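Local structure of protein (7,8-dihydro-6-hydroxymethylpterin-pyrophosphokinase) (Haemophilus influenzae, 1CBK) at residues I6-N11 with A57-E62; K24-L29 with D72-I77; Y41-L46 with R121-V126; P52-A57 with G90-D95. The protein probably catalyses the transfer of pyrophosphate from ATP to 6-hydroxymethyl-7,8-dihydropterin, a step on the pathway to folate. All coordinates share one frame; numbering follows the deposited sequence.

Contact 1 of 4, residues I6-N11 with A57-E62; sequences IALGSN and AVAKIE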
# COMPACT_ATOMS: atom_id res chain seq x y z
N ILE A 6 -15.08 -4.10 7.03
CA ILE A 6 -14.38 -3.00 7.72
C ILE A 6 -13.11 -3.52 8.40
O ILE A 6 -13.14 -4.54 9.09
CB ILE A 6 -15.32 -2.35 8.77
CG1 ILE A 6 -16.55 -1.77 8.05
CG2 ILE A 6 -14.59 -1.25 9.58
CD1 ILE A 6 -17.66 -1.39 8.97
N ALA A 7 -11.99 -2.84 8.16
CA ALA A 7 -10.71 -3.21 8.76
C ALA A 7 -10.52 -2.34 10.01
O ALA A 7 -10.83 -1.14 9.99
CB ALA A 7 -9.55 -2.97 7.76
N LEU A 8 -10.07 -2.95 11.10
CA LEU A 8 -9.83 -2.22 12.35
C LEU A 8 -8.39 -2.46 12.81
O LEU A 8 -7.90 -3.58 12.77
CB LEU A 8 -10.79 -2.68 13.47
CG LEU A 8 -12.31 -2.70 13.28
CD1 LEU A 8 -12.75 -4.01 12.62
CD2 LEU A 8 -12.96 -2.53 14.65
N GLY A 9 -7.75 -1.42 13.33
CA GLY A 9 -6.39 -1.56 13.82
C GLY A 9 -6.11 -0.58 14.94
O GLY A 9 -6.74 0.48 15.00
N SER A 10 -5.21 -0.93 15.85
CA SER A 10 -4.86 -0.04 16.97
C SER A 10 -3.58 -0.51 17.60
O SER A 10 -3.32 -1.71 17.65
CB SER A 10 -5.95 -0.06 18.06
OG SER A 10 -5.53 0.57 19.28
N ASN A 11 -2.76 0.42 18.06
CA ASN A 11 -1.55 0.03 18.79
C ASN A 11 -1.29 0.98 19.97
O ASN A 11 -0.18 1.01 20.52
CB ASN A 11 -0.29 -0.07 17.88
CG ASN A 11 0.30 1.27 17.50
OD1 ASN A 11 -0.39 2.29 17.42
ND2 ASN A 11 1.58 1.27 17.19
N ALA A 57 -8.19 -6.59 13.11
CA ALA A 57 -9.35 -7.44 12.88
C ALA A 57 -10.09 -6.89 11.68
O ALA A 57 -9.76 -5.81 11.16
CB ALA A 57 -10.28 -7.47 14.12
N VAL A 58 -11.05 -7.68 11.20
CA VAL A 58 -11.90 -7.31 10.06
C VAL A 58 -13.30 -7.72 10.48
O VAL A 58 -13.49 -8.84 10.99
CB VAL A 58 -11.51 -8.06 8.72
CG1 VAL A 58 -12.51 -7.70 7.60
CG2 VAL A 58 -10.09 -7.67 8.25
N ALA A 59 -14.25 -6.81 10.31
CA ALA A 59 -15.65 -7.07 10.65
C ALA A 59 -16.52 -7.09 9.38
O ALA A 59 -16.26 -6.35 8.42
CB ALA A 59 -16.16 -5.98 11.61
N LYS A 60 -17.54 -7.93 9.39
CA LYS A 60 -18.45 -8.05 8.27
C LYS A 60 -19.78 -7.47 8.70
O LYS A 60 -20.30 -7.84 9.76
CB LYS A 60 -18.64 -9.52 7.89
CG LYS A 60 -19.65 -9.79 6.76
CD LYS A 60 -19.83 -11.32 6.56
CE LYS A 60 -20.87 -11.61 5.50
NZ LYS A 60 -20.98 -13.08 5.21
N ILE A 61 -20.32 -6.54 7.91
CA ILE A 61 -21.61 -5.93 8.24
C ILE A 61 -22.57 -5.98 7.05
O ILE A 61 -22.13 -6.14 5.92
CB ILE A 61 -21.51 -4.43 8.68
CG1 ILE A 61 -20.92 -3.57 7.56
CG2 ILE A 61 -20.74 -4.28 10.02
CD1 ILE A 61 -21.04 -2.07 7.83
N GLU A 62 -23.87 -5.83 7.33
CA GLU A 62 -24.94 -5.78 6.33
C GLU A 62 -25.54 -4.44 6.65
O GLU A 62 -25.96 -4.20 7.78
CB GLU A 62 -25.97 -6.89 6.56
CG GLU A 62 -25.39 -8.28 6.25
CD GLU A 62 -26.30 -9.48 6.61
OE1 GLU A 62 -27.36 -9.30 7.27
OE2 GLU A 62 -25.93 -10.61 6.22
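Ile6 and Ala59 face each other as an antiparallel hydrogen-bonded pair: Ile6 N reaches Ala59 O at 2.9 Å, and Ala59 N returns to Ile6 O at 2.8 Å. Leu8 and Ala57 repeat the pattern two residues further on, with Leu8 N to Ala57 O at 2.9 Å. The return bond, Ala57 N to Leu8 O, is 3.0 Å long and more bent (155° at the hydrogen). Leu8 O has a second donor in Asn56 ND2, which also holds the bound pterin. Between these pairs Ala7 and Val58 form the non-hydrogen-bonded pair, and a CA-H...O contact runs from Val58 CA to Ile6 O at 3.2 Å.

These are two central strands, 2-10 and 54-63, of the antiparallel sheet in the ferredoxin-like core of HPPK. Ala7 and Val58 lie on one face of it, where Val58 packs against helix 122-131. Ile6, Leu8, Ala57 and Ala59 lie on the other, where Leu8 and Ala59 meet Leu23 of helix 15-27.

The apolar contacts are on that second face. Leu8 sends CD1 over the neighbouring strand to lie 4.1 Å from Ala59 CB. Further along, the Ile6 and Ile61 side chains cross obliquely and touch through their ends, CD1 to CD1 at 3.6 Å. Ile61 CG1 sits between its own backbone N and carbonyl carbon (chi1 61°), which places this carbon, the one carrying CD1, near the end of Ile6. Toward the C-terminal end of strand 2-10, Gly9 touches the pterin and pairs with Asp95 through the backbone.

Contact 2 of 4, residues K24-L29 with D72-I77; sequences KAISQL and DELQRI
Glu73 OE1 has two neighbours here: it forms a salt bridge with Arg76 NH1 at 3.0 Å, weak as a hydrogen bond, and Leu29 CD2 comes up to it at 3.3 Å. Glu73 gets its carboxylate there by bending, with chi2 at -53° turning CD aside instead of letting the chain run straight out. Its CB touches the same methyl, 3.8 Å from Leu29 CD2, with Leu29 CD1 a little farther off, and the two side chains run alongside in opposite senses. Arg76 also has a long, weak ion pair with Glu80, so this charged fringe borders an otherwise apolar interface.

The apolar centre is Ile77. Its CD1 presses on Ala25 CB at 3.7 Å, and its CG1 and CG2 lie almost as near, so the small alanine methyl meets CG1, CG2 and CD1 of the isoleucine. The same CD1 lies 4.0 Å from Ile26 CG1, with the two isoleucines crossing at about a right angle, and it also meets Leu29 CD2 at 4.1 Å. Deeper in, Ile26 CG1 touches Leu74 CD2 at 4.0 Å.

Helix 15-27 ends two residues before Leu29, which points back at the second helix from the loop. This is the side-by-side packing of the two helices of a ferredoxin-like fold on one face of the sheet. Beneath them, Leu74 and Ile77 of helix 67-80 rest on Leu96 of strand 95-101, and Ile26 of helix 15-27 packs on Ile61 of strand 54-63.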
# COMPACT_ATOMS: atom_id res chain seq x y z
N LYS A 24 -18.53 -2.61 19.16
CA LYS A 24 -19.79 -2.36 19.84
C LYS A 24 -20.46 -1.17 19.16
O LYS A 24 -21.64 -1.24 18.81
CB LYS A 24 -19.53 -2.07 21.32
CG LYS A 24 -20.76 -1.61 22.15
CD LYS A 24 -20.34 -1.41 23.61
CE LYS A 24 -21.48 -0.95 24.50
NZ LYS A 24 -21.16 -1.15 25.96
N ALA A 25 -19.73 -0.08 18.96
CA ALA A 25 -20.30 1.09 18.30
C ALA A 25 -20.82 0.77 16.88
O ALA A 25 -21.91 1.21 16.50
CB ALA A 25 -19.29 2.23 18.26
N ILE A 26 -20.03 0.02 16.09
CA ILE A 26 -20.44 -0.37 14.73
C ILE A 26 -21.73 -1.22 14.79
O ILE A 26 -22.67 -1.00 14.01
CB ILE A 26 -19.31 -1.17 14.00
CG1 ILE A 26 -18.14 -0.25 13.63
CG2 ILE A 26 -19.85 -1.83 12.76
CD1 ILE A 26 -16.83 -1.01 13.26
N SER A 27 -21.80 -2.14 15.75
CA SER A 27 -22.97 -2.99 15.90
C SER A 27 -24.26 -2.19 16.23
O SER A 27 -25.37 -2.65 15.93
CB SER A 27 -22.73 -4.06 16.98
OG SER A 27 -22.81 -3.48 18.27
N GLN A 28 -24.10 -1.00 16.82
CA GLN A 28 -25.23 -0.14 17.22
C GLN A 28 -25.68 0.89 16.16
O GLN A 28 -26.59 1.66 16.39
CB GLN A 28 -24.89 0.58 18.53
CG GLN A 28 -24.72 -0.37 19.72
CD GLN A 28 -24.33 0.35 21.00
OE1 GLN A 28 -23.69 1.40 20.98
NE2 GLN A 28 -24.65 -0.25 22.14
N LEU A 29 -25.00 0.93 15.01
CA LEU A 29 -25.36 1.86 13.95
C LEU A 29 -26.76 1.57 13.37
O LEU A 29 -27.14 0.42 13.19
CB LEU A 29 -24.32 1.78 12.81
CG LEU A 29 -22.93 2.34 13.08
CD1 LEU A 29 -22.04 2.12 11.87
CD2 LEU A 29 -23.02 3.82 13.45
N ASP A 72 -19.11 8.58 7.21
CA ASP A 72 -19.44 9.59 8.22
C ASP A 72 -19.57 8.96 9.60
O ASP A 72 -19.06 9.49 10.59
CB ASP A 72 -20.77 10.27 7.92
CG ASP A 72 -20.66 11.31 6.84
OD1 ASP A 72 -19.54 11.73 6.51
OD2 ASP A 72 -21.73 11.72 6.33
N GLU A 73 -20.29 7.84 9.66
CA GLU A 73 -20.51 7.11 10.91
C GLU A 73 -19.23 6.53 11.47
O GLU A 73 -19.02 6.58 12.67
CB GLU A 73 -21.55 6.01 10.72
CG GLU A 73 -23.00 6.53 10.56
CD GLU A 73 -23.42 7.46 11.70
OE1 GLU A 73 -23.62 6.99 12.83
OE2 GLU A 73 -23.55 8.68 11.46
N LEU A 74 -18.37 5.97 10.62
CA LEU A 74 -17.12 5.41 11.13
C LEU A 74 -16.23 6.52 11.69
O LEU A 74 -15.52 6.33 12.68
CB LEU A 74 -16.38 4.62 10.06
CG LEU A 74 -17.11 3.39 9.53
CD1 LEU A 74 -16.24 2.74 8.46
CD2 LEU A 74 -17.42 2.39 10.67
N GLN A 75 -16.23 7.67 11.02
CA GLN A 75 -15.42 8.81 11.46
C GLN A 75 -15.98 9.35 12.79
O GLN A 75 -15.22 9.78 13.66
CB GLN A 75 -15.35 9.89 10.38
CG GLN A 75 -14.64 9.41 9.12
CD GLN A 75 -14.50 10.48 8.04
OE1 GLN A 75 -13.46 10.58 7.40
NE2 GLN A 75 -15.54 11.25 7.84
N ARG A 76 -17.30 9.31 12.93
CA ARG A 76 -17.96 9.76 14.16
C ARG A 76 -17.55 8.84 15.31
O ARG A 76 -17.25 9.32 16.40
CB ARG A 76 -19.47 9.74 13.99
CG ARG A 76 -20.27 10.19 15.19
CD ARG A 76 -21.74 10.25 14.83
NE ARG A 76 -22.61 10.25 16.00
CZ ARG A 76 -23.43 9.26 16.32
NH1 ARG A 76 -23.50 8.17 15.57
NH2 ARG A 76 -24.20 9.35 17.41
N ILE A 77 -17.51 7.54 15.04
CA ILE A 77 -17.10 6.58 16.05
C ILE A 77 -15.65 6.84 16.46
O ILE A 77 -15.33 6.81 17.65
CB ILE A 77 -17.29 5.12 15.56
CG1 ILE A 77 -18.78 4.77 15.54
CG2 ILE A 77 -16.50 4.12 16.46
CD1 ILE A 77 -19.12 3.49 14.76

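Contact 3 of 4, residues Y41-L46 with R121-V126; sequences YKSKPL and REFVIV. With ROI (7,8-dihydro-7,7-dimethyl-6-hydroxypterin), chain D.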
# COMPACT_ATOMS: atom_id res chain seq x y z
N TYR A 41 -5.65 -10.19 15.77
CA TYR A 41 -4.29 -10.61 15.45
C TYR A 41 -3.31 -9.54 15.87
O TYR A 41 -3.53 -8.39 15.51
CB TYR A 41 -4.12 -10.80 13.93
CG TYR A 41 -4.91 -11.94 13.34
CD1 TYR A 41 -6.28 -11.79 13.06
CD2 TYR A 41 -4.32 -13.19 13.14
CE1 TYR A 41 -7.03 -12.86 12.59
CE2 TYR A 41 -5.07 -14.27 12.68
CZ TYR A 41 -6.42 -14.10 12.41
OH TYR A 41 -7.17 -15.17 12.00
N LYS A 42 -2.26 -9.94 16.60
CA LYS A 42 -1.21 -9.02 17.04
C LYS A 42 -0.17 -9.10 15.91
O LYS A 42 0.39 -10.17 15.64
CB LYS A 42 -0.61 -9.46 18.38
CG LYS A 42 0.44 -8.50 18.96
CD LYS A 42 0.70 -8.84 20.42
CE LYS A 42 1.59 -7.83 21.13
NZ LYS A 42 3.05 -8.14 21.00
N SER A 43 0.11 -7.97 15.28
CA SER A 43 1.01 -7.96 14.15
C SER A 43 2.13 -6.93 14.28
O SER A 43 1.97 -5.91 14.93
CB SER A 43 0.19 -7.65 12.89
OG SER A 43 -0.47 -6.38 13.02
N LYS A 44 3.24 -7.21 13.61
CA LYS A 44 4.41 -6.34 13.59
C LYS A 44 3.99 -5.07 12.88
O LYS A 44 3.26 -5.12 11.88
CB LYS A 44 5.51 -7.04 12.80
CG LYS A 44 6.81 -6.27 12.68
CD LYS A 44 7.82 -7.01 11.80
CE LYS A 44 9.24 -6.57 12.13
NZ LYS A 44 10.26 -7.14 11.21
N PRO A 45 4.43 -3.90 13.38
CA PRO A 45 4.06 -2.64 12.73
C PRO A 45 4.55 -2.50 11.28
O PRO A 45 5.63 -2.97 10.94
CB PRO A 45 4.78 -1.60 13.59
CG PRO A 45 4.89 -2.24 14.89
CD PRO A 45 5.25 -3.65 14.57
N LEU A 46 3.70 -1.94 10.43
CA LEU A 46 4.06 -1.63 9.06
C LEU A 46 4.41 -0.14 9.21
O LEU A 46 3.54 0.70 9.45
CB LEU A 46 2.87 -1.81 8.09
CG LEU A 46 3.12 -1.24 6.67
CD1 LEU A 46 4.35 -1.96 6.01
CD2 LEU A 46 1.86 -1.38 5.82
N ARG A 121 -1.47 -6.26 2.64
CA ARG A 121 -1.23 -6.24 4.08
C ARG A 121 -1.69 -7.53 4.73
O ARG A 121 -2.87 -7.87 4.68
CB ARG A 121 -1.98 -5.05 4.70
CG ARG A 121 -1.38 -3.71 4.33
CD ARG A 121 -2.18 -2.55 4.90
NE ARG A 121 -1.62 -1.27 4.48
CZ ARG A 121 -1.92 -0.11 5.03
NH1 ARG A 121 -2.76 -0.05 6.06
NH2 ARG A 121 -1.37 1.01 4.57
N GLU A 122 -0.77 -8.21 5.39
CA GLU A 122 -1.08 -9.46 6.06
C GLU A 122 -2.18 -9.34 7.12
O GLU A 122 -2.96 -10.27 7.32
CB GLU A 122 0.17 -10.04 6.72
CG GLU A 122 0.75 -9.16 7.84
CD GLU A 122 1.98 -9.77 8.50
OE1 GLU A 122 2.35 -10.92 8.17
OE2 GLU A 122 2.57 -9.09 9.36
N PHE A 123 -2.18 -8.21 7.83
CA PHE A 123 -3.14 -7.98 8.90
C PHE A 123 -4.52 -7.56 8.43
O PHE A 123 -5.39 -7.21 9.23
CB PHE A 123 -2.57 -6.97 9.92
CG PHE A 123 -2.00 -5.74 9.30
CD1 PHE A 123 -2.81 -4.64 9.03
CD2 PHE A 123 -0.64 -5.66 9.02
CE1 PHE A 123 -2.28 -3.48 8.49
CE2 PHE A 123 -0.09 -4.50 8.48
CZ PHE A 123 -0.91 -3.41 8.21
N VAL A 124 -4.69 -7.53 7.11
CA VAL A 124 -5.95 -7.21 6.49
C VAL A 124 -6.46 -8.49 5.81
O VAL A 124 -7.59 -8.94 6.07
CB VAL A 124 -5.79 -6.12 5.42
CG1 VAL A 124 -7.06 -6.04 4.56
CG2 VAL A 124 -5.53 -4.78 6.05
N ILE A 125 -5.61 -9.09 4.97
CA ILE A 125 -6.02 -10.28 4.21
C ILE A 125 -6.21 -11.56 4.99
O ILE A 125 -7.13 -12.33 4.68
CB ILE A 125 -5.10 -10.52 2.98
CG1 ILE A 125 -5.23 -9.34 2.01
CG2 ILE A 125 -5.41 -11.88 2.28
CD1 ILE A 125 -6.60 -9.16 1.36
N VAL A 126 -5.37 -11.81 5.98
CA VAL A 126 -5.51 -13.03 6.77
C VAL A 126 -6.85 -13.05 7.53
O VAL A 126 -7.56 -14.08 7.53
CB VAL A 126 -4.29 -13.28 7.68
CG1 VAL A 126 -4.58 -14.33 8.73
CG2 VAL A 126 -3.09 -13.67 6.82
N1 ROI D . 0.75 -1.79 11.10
C2 ROI D . -0.01 -2.86 11.53
N2 ROI D . 0.65 -4.01 11.83
N3 ROI D . -1.35 -2.81 11.66
C4 ROI D . -2.06 -1.70 11.36
O4 ROI D . -3.29 -1.63 11.52
C4A ROI D . -1.35 -0.56 10.86
N5 ROI D . -1.99 0.53 10.54
C6 ROI D . -1.38 1.66 10.06
C7 ROI D . 0.13 1.61 9.71
C16 ROI D . 0.34 1.39 8.16
C15 ROI D . 0.85 2.86 10.22
N8 ROI D . 0.81 0.42 10.31
C8A ROI D . 0.11 -0.68 10.77
O9 ROI D . -2.14 2.68 9.92
O HOH W 1 3.24 -9.70 12.02
O HOH W 2 2.46 -6.52 9.78
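The pterin pocket of HPPK is built here from both segments: Phe123 stacks on the bound 7,8-dihydro-7,7-dimethyl-6-hydroxypterin, and Leu46 meets the edge of the phenyl ring. Phe123 CG lies between its backbone N and carbonyl carbon (chi1 49°), which sets the root of the ring against the pterin. Pterin N3 lies over the centre of the phenyl face, 3.4 Å from Phe123 CE1, while Arg121 CB backs the opposite face toward its rim. Leu46 CB comes in near the ring plane, 4.0 Å from Phe123 CE2, and Leu46 CD2 lies over one face of the Arg121 guanidinium, 3.7 Å from NE. The pterin methyl C16 also lies over the guanidinium. Arg121 NH2 has its salt bridge with Asp117 of the second subunit.

Strand 32-43 is continued by a loop that reads the polar edge of the ligand, a pattern consistent with recognition of a 2-amino-pterin. The amino group N2 donates to Ser43 OG at 2.9 Å and to Lys44 O at 2.8 Å. Leu46 uses its backbone twice: its N donates to pterin N1 at 3.0 Å, and its O accepts from pterin N8 at 2.9 Å. Ser43 OG is also hydrogen-bonded to OD1 of Asn56, which binds the pterin too.

Two waters link the loop to the first turn of helix 122-131. One accepts from Lys44 N, the other donates to Lys44 O, and both donate to Glu122 OE2. Farther from the ligand, Val126 CG1 touches Tyr41 CE2 at 4.0 Å.

Contact 4 of 4, residues P52-A57 with G90-D95; sequences PDYVNA and GERTLD. With ROI (7,8-dihydro-7,7-dimethyl-6-hydroxypterin), chain D; SO4 (sulfate ion), chain C.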
# COMPACT_ATOMS: atom_id res chain seq x y z
N PRO A 52 4.53 0.25 19.27
CA PRO A 52 4.04 -1.07 19.68
C PRO A 52 3.41 -1.87 18.53
O PRO A 52 2.99 -1.31 17.51
CB PRO A 52 2.99 -0.73 20.75
CG PRO A 52 3.40 0.66 21.24
CD PRO A 52 3.80 1.33 19.97
N ASP A 53 3.36 -3.19 18.71
CA ASP A 53 2.73 -4.07 17.74
C ASP A 53 1.25 -3.70 17.72
O ASP A 53 0.68 -3.29 18.74
CB ASP A 53 2.85 -5.52 18.19
CG ASP A 53 4.22 -6.12 17.92
OD1 ASP A 53 5.07 -5.46 17.28
OD2 ASP A 53 4.42 -7.27 18.35
N TYR A 54 0.61 -3.91 16.57
CA TYR A 54 -0.80 -3.59 16.41
C TYR A 54 -1.70 -4.75 16.70
O TYR A 54 -1.23 -5.90 16.72
CB TYR A 54 -1.07 -3.16 14.97
CG TYR A 54 -0.66 -1.75 14.66
CD1 TYR A 54 0.69 -1.41 14.47
CD2 TYR A 54 -1.62 -0.76 14.54
CE1 TYR A 54 1.05 -0.08 14.17
CE2 TYR A 54 -1.27 0.56 14.25
CZ TYR A 54 0.06 0.89 14.07
OH TYR A 54 0.35 2.19 13.78
N VAL A 55 -2.96 -4.46 17.00
CA VAL A 55 -3.99 -5.50 17.17
C VAL A 55 -4.95 -5.17 15.99
O VAL A 55 -5.36 -4.00 15.82
CB VAL A 55 -4.70 -5.48 18.54
CG1 VAL A 55 -5.77 -6.60 18.59
CG2 VAL A 55 -3.69 -5.73 19.65
N ASN A 56 -5.18 -6.17 15.14
CA ASN A 56 -5.99 -6.03 13.93
C ASN A 56 -7.14 -7.01 13.81
O ASN A 56 -7.08 -8.12 14.33
CB ASN A 56 -5.10 -6.22 12.68
CG ASN A 56 -4.20 -5.03 12.42
OD1 ASN A 56 -2.99 -5.10 12.66
ND2 ASN A 56 -4.76 -3.96 11.90
N ALA A 57 -8.19 -6.59 13.11
CA ALA A 57 -9.35 -7.44 12.88
C ALA A 57 -10.09 -6.89 11.68
O ALA A 57 -9.76 -5.81 11.16
CB ALA A 57 -10.28 -7.47 14.12
N GLY A 90 2.83 6.10 12.31
CA GLY A 90 3.09 5.70 13.69
C GLY A 90 1.86 5.33 14.51
O GLY A 90 0.80 5.00 13.96
N GLU A 91 2.00 5.49 15.83
CA GLU A 91 0.96 5.15 16.81
C GLU A 91 -0.42 5.81 16.64
O GLU A 91 -0.52 6.99 16.41
CB GLU A 91 1.48 5.45 18.23
CG GLU A 91 2.83 4.82 18.58
CD GLU A 91 4.05 5.66 18.17
OE1 GLU A 91 3.93 6.69 17.47
OE2 GLU A 91 5.17 5.27 18.57
N ARG A 92 -1.47 5.02 16.82
CA ARG A 92 -2.84 5.51 16.71
C ARG A 92 -3.71 4.64 17.62
O ARG A 92 -3.51 3.42 17.69
CB ARG A 92 -3.35 5.41 15.27
CG ARG A 92 -3.41 3.94 14.78
CD ARG A 92 -3.15 3.83 13.31
NE ARG A 92 -1.89 4.47 12.97
CZ ARG A 92 -1.77 5.36 12.00
NH1 ARG A 92 -2.83 5.67 11.24
NH2 ARG A 92 -0.59 5.91 11.75
N THR A 93 -4.67 5.25 18.31
CA THR A 93 -5.55 4.50 19.19
C THR A 93 -6.57 3.66 18.41
O THR A 93 -7.03 2.63 18.90
CB THR A 93 -6.30 5.44 20.15
OG1 THR A 93 -6.98 6.43 19.38
CG2 THR A 93 -5.31 6.16 21.11
N LEU A 94 -6.91 4.09 17.19
CA LEU A 94 -7.89 3.37 16.37
C LEU A 94 -8.00 3.89 14.93
O LEU A 94 -7.99 5.09 14.70
CB LEU A 94 -9.30 3.47 17.00
CG LEU A 94 -10.48 2.80 16.26
CD1 LEU A 94 -10.45 1.29 16.50
CD2 LEU A 94 -11.80 3.38 16.76
N ASP A 95 -8.12 2.96 14.00
CA ASP A 95 -8.34 3.27 12.58
C ASP A 95 -9.43 2.29 12.11
O ASP A 95 -9.32 1.10 12.37
CB ASP A 95 -7.08 3.02 11.73
CG ASP A 95 -6.31 4.29 11.43
OD1 ASP A 95 -6.72 5.37 11.87
OD2 ASP A 95 -5.28 4.21 10.73
N1 ROI D . 0.75 -1.79 11.10
C2 ROI D . -0.01 -2.86 11.53
N2 ROI D . 0.65 -4.01 11.83
N3 ROI D . -1.35 -2.81 11.66
C4 ROI D . -2.06 -1.70 11.36
O4 ROI D . -3.29 -1.63 11.52
C4A ROI D . -1.35 -0.56 10.86
N5 ROI D . -1.99 0.53 10.54
C6 ROI D . -1.38 1.66 10.06
C7 ROI D . 0.13 1.61 9.71
C16 ROI D . 0.34 1.39 8.16
C15 ROI D . 0.85 2.86 10.22
N8 ROI D . 0.81 0.42 10.31
C8A ROI D . 0.11 -0.68 10.77
O9 ROI D . -2.14 2.68 9.92
S SO4 C . -1.18 7.82 8.57
O1 SO4 C . -0.79 7.32 7.12
O2 SO4 C . -2.68 7.32 8.95
O3 SO4 C . -0.15 7.24 9.47
O4 SO4 C . -1.16 9.43 8.67
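Pro52 and Glu91 mark the nearest approach of the two backbones, with their CA atoms 7.5 Å apart. Segment 52-57 enters strand 54-63, while segment 90-95 is an irregular loop that runs into strand 95-101 at Asp95; at this distance side chains make the contact. Pro52 CD touches Glu91 CG at 3.9 Å; the Glu91 carboxylate goes on to a salt bridge with Arg87.

The polar link is a long bond: Arg92 NE donates to Tyr54 OH at 3.3 Å, with the hydroxyl tilted 31° out of the guanidinium plane; Tyr54 OH is also hydrogen-bonded to Gln51. Arg92 curls back on its own loop, chi3 of 54° swinging NE round, so that Gly90 O is gripped side-on by NE at 2.9 Å and NH2 at 2.8 Å. NH1 makes a salt bridge to Asp95 OD2 at 2.9 Å. A sulfate, probably from the crystallisation liquor, takes a hydrogen bond from NH1 and another from NH2. With its rotation fixed this way, the guanidinium lays one face against pterin O9.

Tyr54 lays a ring face over the pterin, on the side opposite Phe123, which completes the aromatic sandwich of the HPPK site. Asn56 pairs with the pterin through both amide atoms: OD1 accepts from N3 at 3.0 Å in a nearly straight bond (173°), and ND2 donates to O4 at 2.8 Å.

Asn11, just beyond strand 2-10, joins the two segments by bonding Arg92 N and Pro52 O. Strand 54-63 lies between strands 2-10 and 32-43, and Val55 packs on helix 15-27.

How the contacts relate
From the N terminus, strand 2-10 is followed by helix 15-27 and strand 32-43 before contact 1 closes that loop on strand 54-63. Contact 2 starts inside it, on helix 15-27, and closes only at helix 67-80. Contact 3 makes the longest loop, from the end of strand 32-43 to helix 122-131. Contact 4, from the start of strand 54-63 to the loop before strand 95-101, lies wholly within that span; every other pair crosses. Contact 1 joins two strands and contact 2 two helices; Ile61 meeting Ile26 ties the helix layer to the sheet. Contacts 3 and 4 share the pterin; their centres lie about 23 and 18 Å from that of contact 2.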